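PDB 4XUR: endo-1,4-beta-xylanase C from Paenibacillus barcinonensis, which hydrolyses internal beta-1,4-xylosidic linkages of xylan, the chain here being its second family 22 carbohydrate-binding module, which binds xylo-oligosaccharides. Local coordinates for residues 65-69 / 70-74. Residues are numbered along the deposited sequence; the frame is centred on the assembly and turned at random.
Sequences EVLPY and LQKGS
V66 and L70 meet through CG2 and CD1, 4.1 Å apart and slanting across one another, in the loop joining strands 63-65 and 75-83 of the beta-sandwich of this xylan-binding module, which holds a 3-10 turn at 67-69. The turn is closed by L70 N, which donates to L67 O at 2.9 Å from above the carbonyl plane, 47° out of it. CG of L70 lies anti to its own carbonyl carbon (chi1 -47°) and comes within 3.4 Å of V66 O. From there its two methyls part: CD1 goes to V66, while CD2 sits 4.1 Å from CB of Y69. A forked apolar side chain suits this place, since L15, V132 and I171 also touch it; an alanine here would probably leave V66 CG2 without L70 CD1 against it and open a gap beside I171. A valine suits the spot before the turn, its compact branched methyls packing on L142, M144 and I171. L67 and K72 cross at about a right angle, CD2 of the leucine meeting CE of the lysine at 4.0 Å. Lysine serves both needs, its extended methylenes lying against leucine and its NZ forming a salt bridge with E135. Where the turn begins, E65 OE2 accepts from L67 N through its anti lone pair, while OE1 pairs with R143. K72 and G73 occupy the two central positions of a type II turn from Q71 to S74; at G73 (phi 87°) a CB would be jammed against the carbonyl O of K72, and glycine has none. S74 OG donates to Q71 O at 2.6 Å, in the carbonyl plane.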
# COMPACT_ATOMS: atom_id res chain seq x y z
N GLU A 65 3.58 2.01 -8.37
CA GLU A 65 3.13 3.04 -9.33
C GLU A 65 1.90 2.47 -10.08
O GLU A 65 2.00 1.39 -10.72
CB GLU A 65 4.24 3.38 -10.31
CG GLU A 65 3.81 4.34 -11.41
CD GLU A 65 3.49 5.72 -10.94
OE1 GLU A 65 4.44 6.42 -10.51
OE2 GLU A 65 2.30 6.18 -11.00
N VAL A 66 0.80 3.20 -10.06
CA VAL A 66 -0.39 2.74 -10.81
C VAL A 66 -0.98 3.70 -11.86
O VAL A 66 -1.93 3.34 -12.54
CB VAL A 66 -1.51 2.28 -9.87
CG1 VAL A 66 -1.02 1.05 -9.01
CG2 VAL A 66 -2.04 3.44 -9.05
N LEU A 67 -0.46 4.90 -11.94
CA LEU A 67 -0.94 5.91 -12.94
C LEU A 67 -1.06 5.29 -14.36
O LEU A 67 -2.09 5.45 -14.97
CB LEU A 67 -0.10 7.12 -12.98
CG LEU A 67 -0.76 8.27 -13.76
CD1 LEU A 67 -2.18 8.62 -13.25
CD2 LEU A 67 0.12 9.51 -13.63
N PRO A 68 -0.04 4.54 -14.83
CA PRO A 68 -0.14 4.01 -16.20
C PRO A 68 -1.29 3.10 -16.49
O PRO A 68 -1.68 2.95 -17.65
CB PRO A 68 1.22 3.24 -16.36
CG PRO A 68 2.12 3.84 -15.30
CD PRO A 68 1.18 4.02 -14.17
N TYR A 69 -1.89 2.47 -15.47
CA TYR A 69 -3.04 1.60 -15.59
C TYR A 69 -4.38 2.38 -15.74
O TYR A 69 -5.43 1.77 -16.02
CB TYR A 69 -3.14 0.67 -14.41
CG TYR A 69 -1.99 -0.30 -14.28
CD1 TYR A 69 -1.97 -1.50 -15.01
CD2 TYR A 69 -0.95 -0.09 -13.39
CE1 TYR A 69 -0.90 -2.40 -14.85
CE2 TYR A 69 0.12 -0.98 -13.25
CZ TYR A 69 0.13 -2.14 -13.98
OH TYR A 69 1.19 -3.03 -13.75
N LEU A 70 -4.36 3.65 -15.43
CA LEU A 70 -5.59 4.43 -15.21
C LEU A 70 -5.74 5.58 -16.20
O LEU A 70 -4.78 6.04 -16.80
CB LEU A 70 -5.62 4.97 -13.78
CG LEU A 70 -5.27 3.97 -12.63
CD1 LEU A 70 -5.31 4.66 -11.27
CD2 LEU A 70 -6.19 2.79 -12.69
N GLN A 71 -6.96 6.04 -16.33
CA GLN A 71 -7.27 7.24 -17.10
C GLN A 71 -7.30 8.42 -16.15
O GLN A 71 -7.99 8.35 -15.14
CB GLN A 71 -8.60 7.18 -17.83
CG GLN A 71 -8.73 8.42 -18.75
CD GLN A 71 -10.09 8.66 -19.40
OE1 GLN A 71 -10.23 9.65 -20.20
NE2 GLN A 71 -11.06 7.84 -19.13
N LYS A 72 -6.49 9.42 -16.44
CA LYS A 72 -6.56 10.68 -15.69
C LYS A 72 -7.97 11.29 -15.79
O LYS A 72 -8.62 11.23 -16.84
CB LYS A 72 -5.47 11.68 -16.21
CG LYS A 72 -4.01 11.25 -15.94
CD LYS A 72 -3.01 12.08 -16.79
CE LYS A 72 -1.61 11.52 -16.67
NZ LYS A 72 -0.59 12.11 -17.58
N GLY A 73 -8.47 11.83 -14.68
CA GLY A 73 -9.77 12.44 -14.61
C GLY A 73 -10.89 11.47 -14.32
O GLY A 73 -12.06 11.85 -14.41
N SER A 74 -10.58 10.20 -14.04
CA SER A 74 -11.57 9.17 -13.75
C SER A 74 -11.66 8.91 -12.28
O SER A 74 -10.79 9.33 -11.52
CB SER A 74 -11.22 7.88 -14.53
OG SER A 74 -10.08 7.25 -13.95
O HOH W 1 -3.27 4.79 -18.86